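Local coordinates for putative hemoglobin-like oxygen-binding protein (PDB 4UUR) that is a cold-adapted group II truncated hemoglobin that binds heme and probably binds and carries oxygen in an Antarctic marine bacterium, at residues N39-I44 against N114-L119. Sequence-based numbering, arbitrary orientation.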
loop_
_atom_site.group_PDB
_atom_site.type_symbol
_atom_site.label_atom_id
_atom_site.label_comp_id
_atom_site.label_asym_id
_atom_site.label_seq_id
_atom_site.Cartn_x
_atom_site.Cartn_y
_atom_site.Cartn_z
ATOM N N ASN A 39 -7.225 -4.620 0.783
ATOM C CA ASN A 39 -7.893 -5.174 1.908
ATOM C C ASN A 39 -7.080 -6.133 2.696
ATOM O O ASN A 39 -7.180 -6.110 3.893
ATOM C CB ASN A 39 -9.249 -5.773 1.545
ATOM C CG ASN A 39 -10.300 -4.701 1.387
ATOM O OD1 ASN A 39 -10.528 -3.889 2.273
ATOM N ND2 ASN A 39 -10.869 -4.634 0.236
ATOM N N ARG A 40 -6.329 -6.992 2.040
ATOM C CA ARG A 40 -5.432 -7.941 2.707
ATOM C C ARG A 40 -4.359 -7.197 3.515
ATOM O O ARG A 40 -4.031 -7.593 4.632
ATOM C CB ARG A 40 -4.727 -8.770 1.662
ATOM C CG ARG A 40 -3.630 -9.712 2.187
ATOM C CD ARG A 40 -4.190 -10.981 2.770
ATOM N NE ARG A 40 -4.666 -11.836 1.695
ATOM C CZ ARG A 40 -5.224 -13.029 1.865
ATOM N NH1 ARG A 40 -5.430 -13.559 3.067
ATOM N NH2 ARG A 40 -5.567 -13.713 0.811
ATOM N N PHE A 41 -3.818 -6.128 2.934
ATOM C CA PHE A 41 -2.815 -5.277 3.580
ATOM C C PHE A 41 -3.294 -4.800 4.952
ATOM O O PHE A 41 -2.608 -4.987 5.945
ATOM C CB PHE A 41 -2.488 -4.059 2.675
ATOM C CG PHE A 41 -1.485 -3.109 3.267
ATOM C CD1 PHE A 41 -0.175 -3.496 3.489
ATOM C CD2 PHE A 41 -1.857 -1.852 3.647
ATOM C CE1 PHE A 41 0.731 -2.632 4.062
ATOM C CE2 PHE A 41 -0.948 -0.976 4.186
ATOM C CZ PHE A 41 0.351 -1.360 4.377
ATOM N N TYR A 42 -4.479 -4.198 4.998
ATOM C CA TYR A 42 -5.027 -3.673 6.244
ATOM C C TYR A 42 -5.503 -4.801 7.146
ATOM O O TYR A 42 -5.452 -4.697 8.369
ATOM C CB TYR A 42 -6.167 -2.679 5.907
ATOM C CG TYR A 42 -5.603 -1.365 5.338
ATOM C CD1 TYR A 42 -4.773 -0.561 6.114
ATOM C CD2 TYR A 42 -5.854 -0.974 4.049
ATOM C CE1 TYR A 42 -4.186 0.596 5.605
ATOM C CE2 TYR A 42 -5.322 0.207 3.530
ATOM C CZ TYR A 42 -4.471 0.998 4.318
ATOM O OH TYR A 42 -3.896 2.164 3.837
ATOM N N ASP A 43 -5.965 -5.891 6.555
ATOM C CA ASP A 43 -6.395 -7.025 7.346
ATOM C C ASP A 43 -5.272 -7.564 8.205
ATOM O O ASP A 43 -5.467 -7.890 9.379
ATOM C CB ASP A 43 -6.933 -8.095 6.422
ATOM C CG ASP A 43 -8.420 -7.866 6.067
ATOM O OD1 ASP A 43 -9.049 -6.922 6.612
ATOM O OD2 ASP A 43 -8.942 -8.662 5.277
ATOM N N ILE A 44 -4.083 -7.607 7.613
ATOM C CA ILE A 44 -2.884 -8.094 8.263
ATOM C C ILE A 44 -2.345 -7.045 9.229
ATOM O O ILE A 44 -1.960 -7.384 10.361
ATOM C CB ILE A 44 -1.817 -8.439 7.223
ATOM C CG1 ILE A 44 -2.217 -9.731 6.502
ATOM C CG2 ILE A 44 -0.429 -8.530 7.845
ATOM C CD1 ILE A 44 -1.428 -9.988 5.245
ATOM N N ASN A 114 4.816 -6.992 1.898
ATOM C CA ASN A 114 5.452 -8.307 1.553
ATOM C C ASN A 114 4.529 -9.513 1.785
ATOM O O ASN A 114 4.288 -10.329 0.896
ATOM C CB ASN A 114 6.766 -8.494 2.327
ATOM C CG ASN A 114 7.865 -7.533 1.858
ATOM O OD1 ASN A 114 7.884 -7.081 0.717
ATOM N ND2 ASN A 114 8.747 -7.170 2.765
ATOM N N LYS A 115 4.008 -9.627 2.983
ATOM C CA LYS A 115 3.071 -10.701 3.276
ATOM C C LYS A 115 1.852 -10.711 2.356
ATOM O O LYS A 115 1.372 -11.802 1.951
ATOM C CB LYS A 115 2.613 -10.598 4.716
ATOM C CG LYS A 115 3.709 -10.967 5.708
ATOM C CD LYS A 115 3.175 -10.972 7.128
ATOM C CE LYS A 115 3.054 -12.381 7.695
ATOM N NZ LYS A 115 4.397 -12.796 8.211
ATOM N N THR A 116 1.348 -9.507 2.040
ATOM C CA THR A 116 0.215 -9.345 1.161
ATOM C C THR A 116 0.548 -9.823 -0.263
ATOM O O THR A 116 -0.237 -10.532 -0.896
ATOM C CB THR A 116 -0.196 -7.843 1.108
ATOM O OG1 THR A 116 -0.696 -7.455 2.399
ATOM C CG2 THR A 116 -1.259 -7.554 0.019
ATOM N N LEU A 117 1.670 -9.358 -0.786
ATOM C CA LEU A 117 2.071 -9.668 -2.155
ATOM C C LEU A 117 2.424 -11.150 -2.359
ATOM O O LEU A 117 2.063 -11.717 -3.401
ATOM C CB LEU A 117 3.231 -8.781 -2.602
ATOM C CG LEU A 117 2.831 -7.307 -2.724
ATOM C CD1 LEU A 117 4.033 -6.446 -3.007
ATOM C CD2 LEU A 117 1.801 -7.098 -3.789
ATOM N N ASP A 118 3.048 -11.779 -1.364
ATOM C CA ASP A 118 3.173 -13.244 -1.370
ATOM C C ASP A 118 1.819 -13.944 -1.530
ATOM O O ASP A 118 1.694 -14.919 -2.283
ATOM C CB ASP A 118 3.868 -13.780 -0.086
ATOM C CG ASP A 118 5.355 -13.514 -0.086
ATOM O OD1 ASP A 118 5.847 -13.011 -1.113
ATOM O OD2 ASP A 118 6.029 -13.739 0.947
ATOM N N LEU A 119 0.801 -13.485 -0.821
ATOM C CA LEU A 119 -0.464 -14.199 -0.940
ATOM C C LEU A 119 -1.259 -13.798 -2.189
ATOM O O LEU A 119 -2.066 -14.571 -2.664
ATOM C CB LEU A 119 -1.307 -14.021 0.313
ATOM C CG LEU A 119 -0.867 -14.827 1.524
ATOM C CD1 LEU A 119 -1.291 -14.145 2.795
ATOM C CD2 LEU A 119 -1.403 -16.222 1.474
#
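One face of the Arg40 guanidinium is met by the methyl CD1 of Leu119, 4.0 Å above the plane and displaced toward the rim. The Arg40 chain, bent at chi2 and chi3 (80° and 73°), crosses Leu119 at about a right angle, and its NH2 forms a salt bridge with OE2 of Glu120 just beyond. The Phe41 ring turns its edge to OG1 of Thr116 and also meets Tyr42 edge-on, Phe41 CD2 standing 3.8 Å above the centre of one Tyr42 face; farther along, the Phe41 ring meets Trp109 and Phe69, its side chain about 7 Å from the heme. The axes of 39-44 and 114-119 approach to 8.9 Å, with 133° between their N-to-C directions; these segments lie on helices 31-45 and 103-120, helices B and G of the two-over-two helical sandwich of truncated hemoglobins. Thr116 fits between them: OG1 lies 3.3 Å from CA of Phe41 and bonds back to Cys112 O within its own helix, whereas Phe41 N, 3.4 Å from Thr116 OG1, is too poorly angled for a hydrogen bond. CG2 of Thr116 lies alongside the first carbons of Arg40, 3.9 Å from Arg40 CG. One turn on, CD1 of Ile44 touches that hydroxyl and sits 4.1 Å from CB of Lys115, whose chain then bends away from the interface.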